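Local atomic coordinates of TruD (Uncultured prochloron, PDB entry 4BS9), a protein that is the heterocyclase of the trunkamide (cyanobactin) pathway, a zinc-containing member of the YcaO family that probably uses ATP to turn peptide side chains into heterocycles. Residues 116-121 against 160-165; 194-199 against 300-305; 207-212 against 316-321; 437-442 against 521-526. One frame throughout, in Å; residues are numbered along the deposited sequence.

Contact 1: 116-121 against 160-165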
loop_
_atom_site.group_PDB
_atom_site.type_symbol
_atom_site.label_atom_id
_atom_site.label_comp_id
_atom_site.label_asym_id
_atom_site.label_seq_id
_atom_site.Cartn_x
_atom_site.Cartn_y
_atom_site.Cartn_z
ATOM N N THR A 116 -5.698 -36.907 3.079
ATOM C CA THR A 116 -4.847 -37.530 4.114
ATOM C C THR A 116 -4.387 -36.523 5.161
ATOM O O THR A 116 -4.644 -35.320 5.043
ATOM C CB THR A 116 -3.565 -38.152 3.516
ATOM O OG1 THR A 116 -2.769 -37.114 2.938
ATOM C CG2 THR A 116 -3.886 -39.182 2.444
ATOM N N THR A 117 -3.680 -37.024 6.167
ATOM C CA THR A 117 -3.191 -36.204 7.249
ATOM C C THR A 117 -1.688 -36.334 7.373
ATOM O O THR A 117 -1.121 -37.333 6.953
ATOM C CB THR A 117 -3.844 -36.620 8.560
ATOM O OG1 THR A 117 -3.529 -37.995 8.835
ATOM C CG2 THR A 117 -5.330 -36.440 8.449
ATOM N N ALA A 118 -1.047 -35.324 7.962
ATOM C CA ALA A 118 0.393 -35.323 8.106
ATOM C C ALA A 118 0.740 -35.591 9.541
ATOM O O ALA A 118 1.389 -36.582 9.855
ATOM C CB ALA A 118 0.981 -34.012 7.660
ATOM N N GLY A 119 0.311 -34.735 10.443
ATOM C CA GLY A 119 0.697 -34.949 11.838
ATOM C C GLY A 119 -0.088 -36.037 12.543
ATOM O O GLY A 119 -0.593 -36.970 11.917
ATOM N N LYS A 120 -0.174 -35.907 13.860
ATOM C CA LYS A 120 -1.120 -36.666 14.660
ATOM C C LYS A 120 -2.281 -35.758 15.073
ATOM O O LYS A 120 -3.152 -36.168 15.825
ATOM C CB LYS A 120 -0.434 -37.214 15.909
ATOM C CG LYS A 120 0.753 -38.138 15.655
ATOM C CD LYS A 120 1.518 -38.371 16.958
ATOM C CE LYS A 120 2.262 -39.703 16.992
ATOM N NZ LYS A 120 2.412 -40.215 18.389
ATOM N N GLY A 121 -2.302 -34.530 14.559
ATOM C CA GLY A 121 -3.188 -33.497 15.080
ATOM C C GLY A 121 -4.377 -33.177 14.213
ATOM O O GLY A 121 -4.842 -32.051 14.202
ATOM N N GLN A 160 -3.419 -35.350 -4.157
ATOM C CA GLN A 160 -3.466 -35.786 -2.797
ATOM C C GLN A 160 -3.598 -34.519 -2.025
ATOM O O GLN A 160 -2.804 -33.608 -2.197
ATOM C CB GLN A 160 -2.194 -36.511 -2.403
ATOM C CG GLN A 160 -2.376 -37.364 -1.159
ATOM C CD GLN A 160 -1.091 -37.680 -0.402
ATOM O OE1 GLN A 160 -1.150 -38.243 0.685
ATOM N NE2 GLN A 160 0.062 -37.349 -0.965
ATOM N N VAL A 161 -4.627 -34.454 -1.197
ATOM C CA VAL A 161 -4.829 -33.336 -0.298
ATOM C C VAL A 161 -4.345 -33.758 1.058
ATOM O O VAL A 161 -4.706 -34.824 1.537
ATOM C CB VAL A 161 -6.302 -32.971 -0.187
ATOM C CG1 VAL A 161 -6.490 -31.817 0.779
ATOM C CG2 VAL A 161 -6.833 -32.602 -1.558
ATOM N N VAL A 162 -3.520 -32.913 1.666
ATOM C CA VAL A 162 -2.879 -33.254 2.917
ATOM C C VAL A 162 -3.244 -32.225 3.973
ATOM O O VAL A 162 -2.759 -31.092 3.940
ATOM C CB VAL A 162 -1.361 -33.373 2.735
ATOM C CG1 VAL A 162 -0.671 -33.664 4.058
ATOM C CG2 VAL A 162 -1.066 -34.485 1.744
ATOM N N LEU A 163 -4.122 -32.642 4.890
ATOM C CA LEU A 163 -4.530 -31.831 6.026
ATOM C C LEU A 163 -3.475 -31.951 7.086
ATOM O O LEU A 163 -3.100 -33.048 7.448
ATOM C CB LEU A 163 -5.862 -32.316 6.608
ATOM C CG LEU A 163 -7.023 -32.367 5.623
ATOM C CD1 LEU A 163 -8.303 -32.814 6.288
ATOM C CD2 LEU A 163 -7.229 -31.006 4.994
ATOM N N THR A 164 -2.992 -30.820 7.583
ATOM C CA THR A 164 -2.032 -30.821 8.687
ATOM C C THR A 164 -2.365 -29.728 9.688
ATOM O O THR A 164 -3.127 -28.813 9.382
ATOM C CB THR A 164 -0.595 -30.630 8.167
ATOM O OG1 THR A 164 0.323 -30.978 9.190
ATOM C CG2 THR A 164 -0.317 -29.201 7.752
ATOM N N ASP A 165 -1.805 -29.831 10.885
ATOM C CA ASP A 165 -1.889 -28.742 11.868
ATOM C C ASP A 165 -0.602 -27.907 11.918
ATOM O O ASP A 165 -0.548 -26.887 12.613
ATOM C CB ASP A 165 -2.261 -29.265 13.262
ATOM C CG ASP A 165 -1.128 -30.008 13.944
ATOM O OD1 ASP A 165 -0.525 -30.898 13.302
ATOM O OD2 ASP A 165 -0.860 -29.717 15.136
#

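Contact 2: 194-199 against 300-305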
loop_
_atom_site.group_PDB
_atom_site.type_symbol
_atom_site.label_atom_id
_atom_site.label_comp_id
_atom_site.label_asym_id
_atom_site.label_seq_id
_atom_site.Cartn_x
_atom_site.Cartn_y
_atom_site.Cartn_z
ATOM N N SER A 194 -6.407 -20.459 14.530
ATOM C CA SER A 194 -6.981 -19.137 14.311
ATOM C C SER A 194 -6.610 -18.550 12.955
ATOM O O SER A 194 -7.177 -17.529 12.556
ATOM C CB SER A 194 -6.496 -18.185 15.408
ATOM O OG SER A 194 -5.081 -18.231 15.515
ATOM N N ILE A 195 -5.632 -19.152 12.276
ATOM C CA ILE A 195 -5.294 -18.731 10.931
ATOM C C ILE A 195 -5.255 -19.924 10.001
ATOM O O ILE A 195 -4.558 -20.895 10.253
ATOM C CB ILE A 195 -3.954 -18.013 10.868
ATOM C CG1 ILE A 195 -3.841 -16.974 11.975
ATOM C CG2 ILE A 195 -3.795 -17.353 9.505
ATOM C CD1 ILE A 195 -2.486 -16.297 12.007
ATOM N N LEU A 196 -6.012 -19.829 8.917
ATOM C CA LEU A 196 -6.216 -20.939 8.005
ATOM C C LEU A 196 -5.195 -20.793 6.903
ATOM O O LEU A 196 -4.988 -19.681 6.411
ATOM C CB LEU A 196 -7.619 -20.880 7.419
ATOM C CG LEU A 196 -8.720 -20.813 8.484
ATOM C CD1 LEU A 196 -10.037 -20.407 7.864
ATOM C CD2 LEU A 196 -8.879 -22.140 9.199
ATOM N N TRP A 197 -4.534 -21.896 6.545
ATOM C CA TRP A 197 -3.529 -21.876 5.508
ATOM C C TRP A 197 -3.988 -22.762 4.381
ATOM O O TRP A 197 -4.310 -23.912 4.619
ATOM C CB TRP A 197 -2.226 -22.439 6.017
ATOM C CG TRP A 197 -1.544 -21.661 7.086
ATOM C CD1 TRP A 197 -2.116 -20.910 8.077
ATOM C CD2 TRP A 197 -0.133 -21.590 7.301
ATOM N NE1 TRP A 197 -1.147 -20.368 8.881
ATOM C CE2 TRP A 197 0.080 -20.772 8.431
ATOM C CE3 TRP A 197 0.976 -22.120 6.630
ATOM C CZ2 TRP A 197 1.353 -20.474 8.908
ATOM C CZ3 TRP A 197 2.248 -21.830 7.108
ATOM C CH2 TRP A 197 2.424 -21.016 8.243
ATOM N N LEU A 198 -4.010 -22.236 3.161
ATOM C CA LEU A 198 -4.204 -23.054 1.971
ATOM C C LEU A 198 -2.957 -23.131 1.105
ATOM O O LEU A 198 -2.279 -22.151 0.882
ATOM C CB LEU A 198 -5.350 -22.502 1.146
ATOM C CG LEU A 198 -6.635 -23.296 1.318
ATOM C CD1 LEU A 198 -7.063 -23.380 2.779
ATOM C CD2 LEU A 198 -7.715 -22.650 0.470
ATOM N N GLY A 199 -2.657 -24.314 0.618
ATOM C CA GLY A 199 -1.518 -24.498 -0.247
ATOM C C GLY A 199 -0.173 -24.492 0.469
ATOM O O GLY A 199 -0.106 -24.412 1.691
ATOM N N PHE A 300 -5.718 -16.930 6.103
ATOM C CA PHE A 300 -6.942 -16.216 6.414
ATOM C C PHE A 300 -7.060 -16.157 7.938
ATOM O O PHE A 300 -7.383 -17.156 8.575
ATOM C CB PHE A 300 -8.126 -16.957 5.782
ATOM C CG PHE A 300 -9.439 -16.222 5.849
ATOM C CD1 PHE A 300 -9.548 -14.956 6.406
ATOM C CD2 PHE A 300 -10.573 -16.812 5.307
ATOM C CE1 PHE A 300 -10.759 -14.302 6.442
ATOM C CE2 PHE A 300 -11.787 -16.155 5.325
ATOM C CZ PHE A 300 -11.878 -14.892 5.894
ATOM N N ASN A 301 -6.780 -14.991 8.512
ATOM C CA ASN A 301 -6.735 -14.848 9.947
ATOM C C ASN A 301 -8.121 -14.630 10.519
ATOM O O ASN A 301 -8.817 -13.702 10.140
ATOM C CB ASN A 301 -5.850 -13.690 10.326
ATOM C CG ASN A 301 -5.611 -13.630 11.806
ATOM O OD1 ASN A 301 -6.523 -13.871 12.597
ATOM N ND2 ASN A 301 -4.385 -13.319 12.203
ATOM N N GLN A 302 -8.516 -15.466 11.468
ATOM C CA GLN A 302 -9.897 -15.461 11.940
ATOM C C GLN A 302 -10.114 -14.462 13.038
ATOM O O GLN A 302 -11.242 -14.119 13.355
ATOM C CB GLN A 302 -10.301 -16.857 12.424
ATOM C CG GLN A 302 -10.167 -17.931 11.358
ATOM C CD GLN A 302 -11.086 -17.658 10.194
ATOM O OE1 GLN A 302 -12.285 -17.941 10.270
ATOM N NE2 GLN A 302 -10.545 -17.074 9.121
ATOM N N THR A 303 -9.029 -13.999 13.630
ATOM C CA THR A 303 -9.132 -13.052 14.723
ATOM C C THR A 303 -9.074 -11.623 14.205
ATOM O O THR A 303 -9.808 -10.767 14.693
ATOM C CB THR A 303 -8.049 -13.326 15.766
ATOM O OG1 THR A 303 -6.769 -13.268 15.138
ATOM C CG2 THR A 303 -8.254 -14.729 16.364
ATOM N N THR A 304 -8.247 -11.388 13.184
ATOM C CA THR A 304 -8.120 -10.064 12.556
ATOM C C THR A 304 -8.632 -9.965 11.115
ATOM O O THR A 304 -8.391 -8.978 10.454
ATOM C CB THR A 304 -6.658 -9.644 12.528
ATOM O OG1 THR A 304 -5.952 -10.512 11.626
ATOM C CG2 THR A 304 -6.061 -9.727 13.928
ATOM N N LEU A 305 -9.335 -10.974 10.622
ATOM C CA LEU A 305 -9.922 -10.914 9.284
ATOM C C LEU A 305 -8.949 -10.391 8.213
ATOM O O LEU A 305 -9.256 -9.480 7.460
ATOM C CB LEU A 305 -11.193 -10.061 9.324
ATOM C CG LEU A 305 -12.421 -10.657 10.015
ATOM C CD1 LEU A 305 -13.658 -10.059 9.367
ATOM C CD2 LEU A 305 -12.507 -12.180 9.955
#

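Contact 3: 207-212 against 316-321. With ZN (zinc ion), chain B.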
loop_
_atom_site.group_PDB
_atom_site.type_symbol
_atom_site.label_atom_id
_atom_site.label_comp_id
_atom_site.label_asym_id
_atom_site.label_seq_id
_atom_site.Cartn_x
_atom_site.Cartn_y
_atom_site.Cartn_z
ATOM N N THR A 207 6.372 -26.594 -9.636
ATOM C CA THR A 207 6.488 -25.763 -8.445
ATOM C C THR A 207 7.712 -26.132 -7.616
ATOM O O THR A 207 8.523 -26.968 -8.022
ATOM C CB THR A 207 5.283 -25.970 -7.533
ATOM O OG1 THR A 207 5.334 -27.299 -6.991
ATOM C CG2 THR A 207 3.981 -25.743 -8.289
ATOM N N GLY A 208 7.836 -25.499 -6.450
ATOM C CA GLY A 208 8.788 -25.913 -5.422
ATOM C C GLY A 208 8.333 -27.186 -4.755
ATOM O O GLY A 208 7.188 -27.615 -4.933
ATOM N N CYS A 209 9.229 -27.826 -4.009
ATOM C CA CYS A 209 8.791 -28.957 -3.202
ATOM C C CYS A 209 8.504 -28.419 -1.797
ATOM O O CYS A 209 8.714 -27.231 -1.526
ATOM C CB CYS A 209 9.837 -30.067 -3.222
ATOM S SG CYS A 209 11.195 -29.744 -2.121
ATOM N N TRP A 210 8.024 -29.285 -0.914
ATOM C CA TRP A 210 7.772 -28.900 0.474
ATOM C C TRP A 210 9.027 -28.444 1.201
ATOM O O TRP A 210 8.975 -27.540 2.045
ATOM C CB TRP A 210 7.179 -30.061 1.247
ATOM C CG TRP A 210 7.202 -29.833 2.705
ATOM C CD1 TRP A 210 6.276 -29.161 3.440
ATOM C CD2 TRP A 210 8.213 -30.262 3.615
ATOM N NE1 TRP A 210 6.643 -29.151 4.755
ATOM C CE2 TRP A 210 7.832 -29.823 4.889
ATOM C CE3 TRP A 210 9.410 -30.974 3.476
ATOM C CZ2 TRP A 210 8.598 -30.078 6.016
ATOM C CZ3 TRP A 210 10.167 -31.223 4.590
ATOM C CH2 TRP A 210 9.762 -30.778 5.843
ATOM N N HIS A 211 10.140 -29.104 0.901
ATOM C CA HIS A 211 11.462 -28.689 1.386
ATOM C C HIS A 211 11.904 -27.288 0.900
ATOM O O HIS A 211 12.677 -26.592 1.591
ATOM C CB HIS A 211 12.511 -29.751 1.043
ATOM C CG HIS A 211 13.812 -29.552 1.739
ATOM N ND1 HIS A 211 14.948 -30.246 1.394
ATOM C CD2 HIS A 211 14.177 -28.692 2.726
ATOM C CE1 HIS A 211 15.955 -29.831 2.145
ATOM N NE2 HIS A 211 15.510 -28.895 2.966
ATOM N N CYS A 212 11.412 -26.847 -0.253
ATOM C CA CYS A 212 11.666 -25.458 -0.667
ATOM C C CYS A 212 11.039 -24.515 0.345
ATOM O O CYS A 212 11.646 -23.528 0.794
ATOM C CB CYS A 212 11.121 -25.190 -2.073
ATOM S SG CYS A 212 12.021 -26.085 -3.364
ATOM N N PRO A 316 16.541 -23.313 -6.695
ATOM C CA PRO A 316 17.410 -24.072 -7.593
ATOM C C PRO A 316 18.313 -25.065 -6.889
ATOM O O PRO A 316 18.576 -26.136 -7.434
ATOM C CB PRO A 316 18.231 -22.992 -8.280
ATOM C CG PRO A 316 17.325 -21.810 -8.313
ATOM C CD PRO A 316 16.493 -21.882 -7.061
ATOM N N GLN A 317 18.767 -24.742 -5.690
ATOM C CA GLN A 317 19.747 -25.584 -4.995
ATOM C C GLN A 317 19.108 -26.491 -3.941
ATOM O O GLN A 317 19.774 -26.982 -3.023
ATOM C CB GLN A 317 20.816 -24.703 -4.344
ATOM C CG GLN A 317 20.318 -23.913 -3.150
ATOM C CD GLN A 317 19.694 -22.593 -3.528
ATOM O OE1 GLN A 317 18.786 -22.525 -4.366
ATOM N NE2 GLN A 317 20.180 -21.520 -2.899
ATOM N N CYS A 318 17.811 -26.687 -4.060
ATOM C CA CYS A 318 17.104 -27.432 -3.076
ATOM C C CYS A 318 17.702 -28.809 -3.026
ATOM O O CYS A 318 17.724 -29.498 -4.037
ATOM C CB CYS A 318 15.640 -27.536 -3.451
ATOM S SG CYS A 318 14.814 -28.645 -2.331
ATOM N N PRO A 319 18.207 -29.224 -1.860
ATOM C CA PRO A 319 18.761 -30.580 -1.742
ATOM C C PRO A 319 17.790 -31.688 -2.174
ATOM O O PRO A 319 18.213 -32.667 -2.750
ATOM C CB PRO A 319 19.070 -30.716 -0.251
ATOM C CG PRO A 319 19.168 -29.325 0.262
ATOM C CD PRO A 319 18.277 -28.480 -0.595
ATOM N N THR A 320 16.506 -31.530 -1.902
ATOM C CA THR A 320 15.531 -32.549 -2.274
ATOM C C THR A 320 15.153 -32.521 -3.769
ATOM O O THR A 320 15.247 -33.547 -4.436
ATOM C CB THR A 320 14.262 -32.462 -1.400
ATOM O OG1 THR A 320 14.613 -32.698 -0.038
ATOM C CG2 THR A 320 13.262 -33.497 -1.804
ATOM N N CYS A 321 14.718 -31.377 -4.293
ATOM C CA CYS A 321 14.231 -31.332 -5.674
ATOM C C CYS A 321 15.111 -30.529 -6.645
ATOM O O CYS A 321 14.708 -30.285 -7.771
ATOM C CB CYS A 321 12.804 -30.798 -5.697
ATOM S SG CYS A 321 12.706 -29.001 -5.670
HETATM ZN ZN ZN B . 12.680 -28.379 -3.353
#

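Contact 4: 437-442 against 521-526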
loop_
_atom_site.group_PDB
_atom_site.type_symbol
_atom_site.label_atom_id
_atom_site.label_comp_id
_atom_site.label_asym_id
_atom_site.label_seq_id
_atom_site.Cartn_x
_atom_site.Cartn_y
_atom_site.Cartn_z
ATOM N N GLY A 437 24.442 -14.482 3.937
ATOM C CA GLY A 437 25.637 -14.864 4.714
ATOM C C GLY A 437 25.434 -16.048 5.637
ATOM O O GLY A 437 26.387 -16.750 5.977
ATOM N N ILE A 438 24.192 -16.285 6.028
ATOM C CA ILE A 438 23.905 -17.354 6.956
ATOM C C ILE A 438 24.194 -18.715 6.340
ATOM O O ILE A 438 23.734 -19.024 5.240
ATOM C CB ILE A 438 22.445 -17.334 7.419
ATOM C CG1 ILE A 438 22.127 -15.973 8.029
ATOM C CG2 ILE A 438 22.200 -18.450 8.425
ATOM C CD1 ILE A 438 20.729 -15.865 8.556
ATOM N N PHE A 439 24.941 -19.510 7.095
ATOM C CA PHE A 439 25.454 -20.806 6.665
ATOM C C PHE A 439 24.300 -21.773 6.544
ATOM O O PHE A 439 23.619 -22.060 7.509
ATOM C CB PHE A 439 26.454 -21.301 7.714
ATOM C CG PHE A 439 27.091 -22.624 7.407
ATOM C CD1 PHE A 439 28.077 -22.731 6.444
ATOM C CD2 PHE A 439 26.772 -23.745 8.149
ATOM C CE1 PHE A 439 28.701 -23.945 6.193
ATOM C CE2 PHE A 439 27.381 -24.961 7.899
ATOM C CZ PHE A 439 28.346 -25.062 6.920
ATOM N N GLN A 440 24.061 -22.249 5.344
ATOM C CA GLN A 440 22.996 -23.181 5.129
ATOM C C GLN A 440 23.473 -24.617 5.256
ATOM O O GLN A 440 22.722 -25.457 5.706
ATOM C CB GLN A 440 22.339 -22.945 3.765
ATOM C CG GLN A 440 21.531 -21.651 3.703
ATOM C CD GLN A 440 20.753 -21.480 2.410
ATOM O OE1 GLN A 440 20.688 -22.386 1.559
ATOM N NE2 GLN A 440 20.169 -20.303 2.240
ATOM N N GLY A 441 24.707 -24.913 4.879
ATOM C CA GLY A 441 25.121 -26.308 4.727
ATOM C C GLY A 441 25.665 -26.681 3.348
ATOM O O GLY A 441 26.498 -27.578 3.267
ATOM N N ASP A 442 25.234 -25.977 2.284
ATOM C CA ASP A 442 25.693 -26.208 0.876
ATOM C C ASP A 442 26.988 -25.481 0.468
ATOM O O ASP A 442 27.478 -25.662 -0.652
ATOM C CB ASP A 442 24.593 -25.824 -0.128
ATOM C CG ASP A 442 24.011 -24.439 0.129
ATOM O OD1 ASP A 442 24.472 -23.793 1.100
ATOM O OD2 ASP A 442 23.091 -23.989 -0.610
ATOM N N TYR A 521 27.918 -16.487 8.528
ATOM C CA TYR A 521 27.286 -16.301 9.845
ATOM C C TYR A 521 26.722 -17.654 10.311
ATOM O O TYR A 521 26.327 -18.486 9.501
ATOM C CB TYR A 521 26.162 -15.255 9.829
ATOM C CG TYR A 521 26.478 -13.911 9.206
ATOM C CD1 TYR A 521 27.320 -12.995 9.830
ATOM C CD2 TYR A 521 25.894 -13.535 8.014
ATOM C CE1 TYR A 521 27.595 -11.747 9.267
ATOM C CE2 TYR A 521 26.166 -12.311 7.435
ATOM C CZ TYR A 521 27.012 -11.406 8.067
ATOM O OH TYR A 521 27.249 -10.175 7.472
ATOM N N ARG A 522 26.721 -17.859 11.619
ATOM C CA ARG A 522 26.172 -19.052 12.260
ATOM C C ARG A 522 26.791 -20.370 11.809
ATOM O O ARG A 522 26.084 -21.363 11.664
ATOM C CB ARG A 522 24.657 -19.103 12.085
ATOM C CG ARG A 522 23.922 -17.844 12.511
ATOM C CD ARG A 522 22.413 -18.076 12.653
ATOM N NE ARG A 522 21.635 -16.888 12.267
ATOM C CZ ARG A 522 20.301 -16.802 12.226
ATOM N NH1 ARG A 522 19.534 -17.832 12.559
ATOM N NH2 ARG A 522 19.730 -15.664 11.851
ATOM N N TYR A 523 28.104 -20.396 11.594
ATOM C CA TYR A 523 28.772 -21.664 11.290
ATOM C C TYR A 523 28.753 -22.496 12.573
ATOM O O TYR A 523 29.097 -21.991 13.621
ATOM C CB TYR A 523 30.212 -21.431 10.813
ATOM C CG TYR A 523 30.958 -22.722 10.595
ATOM C CD1 TYR A 523 30.861 -23.426 9.398
ATOM C CD2 TYR A 523 31.726 -23.275 11.609
ATOM C CE1 TYR A 523 31.527 -24.629 9.220
ATOM C CE2 TYR A 523 32.382 -24.475 11.434
ATOM C CZ TYR A 523 32.279 -25.138 10.243
ATOM O OH TYR A 523 32.952 -26.307 10.103
ATOM N N PRO A 524 28.339 -23.768 12.509
ATOM C CA PRO A 524 28.210 -24.527 13.765
ATOM C C PRO A 524 29.537 -25.045 14.281
ATOM O O PRO A 524 30.098 -25.967 13.703
ATOM C CB PRO A 524 27.311 -25.707 13.367
ATOM C CG PRO A 524 27.602 -25.919 11.928
ATOM C CD PRO A 524 27.914 -24.560 11.344
ATOM N N PHE A 525 30.033 -24.480 15.365
ATOM C CA PHE A 525 31.306 -24.930 15.911
ATOM C C PHE A 525 31.095 -26.095 16.846
ATOM O O PHE A 525 29.970 -26.331 17.277
ATOM C CB PHE A 525 31.957 -23.828 16.715
ATOM C CG PHE A 525 32.342 -22.653 15.911
ATOM C CD1 PHE A 525 31.412 -21.648 15.645
ATOM C CD2 PHE A 525 33.630 -22.529 15.426
ATOM C CE1 PHE A 525 31.760 -20.529 14.910
ATOM C CE2 PHE A 525 33.991 -21.412 14.690
ATOM C CZ PHE A 525 33.057 -20.404 14.439
ATOM N N PRO A 526 32.182 -26.828 17.169
ATOM C CA PRO A 526 32.162 -27.582 18.418
ATOM C C PRO A 526 32.091 -26.553 19.540
ATOM O O PRO A 526 32.666 -25.472 19.397
ATOM C CB PRO A 526 33.508 -28.317 18.409
ATOM C CG PRO A 526 33.934 -28.341 16.975
ATOM C CD PRO A 526 33.439 -27.037 16.424
#

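Contact 1: 116-121 against 160-165
Thr-116 and Thr-117 run parallel to Val-162 and Leu-163 as neighbouring strands, and the backbone ladder continues one residue past them to Ala-118. Its three rungs are Thr-116 N to Val-161 O (2.8 Å), Leu-163 N to Thr-116 O (2.7 Å) and Ala-118 N to Leu-163 O (3.1 Å), so both backbone polar atoms of Thr-116 are used. The side chains then sort onto two faces. Thr-116 and Val-162 share one, where the threonine hydroxyl sits between N and the carbonyl carbon (chi1 63°) and gives its proton to Gln-160 OE1 at 3.0 Å. The glutamine, extended beyond CG, crosses the threonine at about a right angle, and the hydroxyl stands above the plane of the amide carbonyl, 45° out of it. The same OG1 packs on Val-162 CG2 at 3.4 Å. Farther along, the methyl of Ala-118 touches Val-162 CG1 (4.0 Å) and lies against OG1 of Thr-164, a hydroxyl bonded to Asp-166 O. Leu-172 of helix 172-182 covers Ala-118 and Val-162. On the other face Thr-117 and Leu-163 meet helix 124-136, through Val-127 and through Ile-126 and Leu-130. The chemistry is thus divided: main-chain bonds set the parallel register, mostly apolar contacts join helices 172-182 and 124-136 to the two faces of the sheet's parallel part, an alpha/beta arrangement, and one side-chain bond, Thr-116 to Gln-160, adds a polar link.

Contact 2: 194-199 against 300-305
Leu-196 and Phe-300 form an antiparallel hydrogen-bonded pair, Leu-196 N reaching Phe-300 O at 3.0 Å and Phe-300 N reaching Leu-196 O at 2.9 Å. Just beyond the pairing, where strand 296-301 ends and strand 195-202 begins, Gln-302 N takes up Ser-194 O at 2.7 Å, in a bond lying nearly in line with the carbonyl. Phe-300 O has a second donor: Gln-302 is bent at chi2 (-63°), and its NE2 approaches from the face of the carbonyl plane opposite to Leu-196 N. That amide nitrogen also lies 3.5 Å above the centre of the Phe-300 ring, while Leu-196 CD1 lies 3.6 Å from Gln-302 NE2. Asn-301 OD1 is gripped three times, by Thr-303 N and OG1 in its carbonyl plane and by Thr-304 N from above it. Asn-301 ND2, beside Ile-195 CD1 (3.5 Å), is satisfied by Gln-28 OE1 of the second subunit. Gln-28 NE2 of that subunit bonds Ser-194 OG and Thr-303 OG1, and its Glu-97 also bonds Ser-194 OG, so this end of the strand pair lies at the interface with the second subunit. The Asx turn at Asn-301 begins the connection of the antiparallel hairpin 296-301/306-311 within the mixed sheet.

Contact 3: 207-212 against 316-321
His-211 meets Pro-319 and Thr-320 beside a zinc ion that ties the two segments together. Its CB lies 3.8 Å from Thr-320 OG1, and CG is anti to the backbone N (chi1 -168°), which carries CG out toward the opposing loop. At the ring edge ND1 is hydrogen-bonded to Thr-320 OG1 at 2.9 Å, the hydroxyl lying near the ring plane. CE1, farther round, rests on CG of Pro-319 at 3.8 Å, the two side chains crossing at about a right angle, and Cys-318 SG comes obliquely to the ring. That sulfur is one of four: SG of Cys-209, Cys-212, Cys-318 and Cys-321 each bind zinc at 2.4 Å, two from each CxxC pair. Within the pairs, Cys-212 SG accepts from Cys-209 N and Cys-318 SG from Cys-321 N, the latter an N-H···S bond as in zinc knuckles. A Cys4 site of this kind is consistent with a structural metal. Cys-209 is the N-cap of helix 210-217, which follows strand 195-202, and Cys-209 and Thr-320 both touch Asn-176 of helix 172-182. The second pair lies in the loop between strand 306-311 and helix 326-332, so zinc pins that loop to the helix start.

Contact 4: 437-442 against 521-526
Phe-439 presents one ring face to the edge of Tyr-523, an edge-to-face pair with planes at 64° and centroids 5.1 Å apart. The phenylalanine CG is anti to the backbone N (chi1 -179°), and the two side chains lie side by side, pointing the same way, with Tyr-523 CD1 over the centre of the Phe-439 ring. Gly-441 N lies over the opposite face. Pro-524 crosses the phenylalanine at about a right angle, its CD 3.5 Å from Phe-439 CD2 and also over a face of the Tyr-523 ring, towards the rim. The tip of Ile-438 reaches another neighbour: its CD1 sits over a face of the Arg-522 guanidinium, 3.4 Å from NH2. Between these groups the backbones join in a single bridge, Tyr-521 N bonding Gly-437 O and Phe-439 N bonding Tyr-521 O, each at 3.0 Å. The ring of Tyr-521 packs against Gly-437, with CD2 at 3.5 Å from its C. Tyr-523 is also held at its hydroxyl, by Asp-499 of strand 497-505. The contact thus links the loop leading from helix 425-437 to strand 446-449 with the one that follows helix 516-519, whose Thr-516 touches both Phe-439 and Tyr-523.

Overall arrangement
Contacts 1 and 2 belong to one seven-stranded mixed sheet, their centres about 17 Å apart: contact 1 pairs strands 112-117 and 160-163, contact 2 strands 195-202 and 296-301, and strand 186-190 lies between the two pairs. Contact 1 closes before contact 2 opens, whereas contacts 2 and 3 alternate along the chain, because helix 210-217 follows strand 195-202 and the second cysteine pair follows strand 306-311. Contact 4 comes last, in the YcaO region, its centre about 20 Å from that of contact 3. These two touch where Gln-317 CG packs on Asp-442 OD2 at 3.8 Å. The zinc site thus lies between the mixed sheet and the YcaO region.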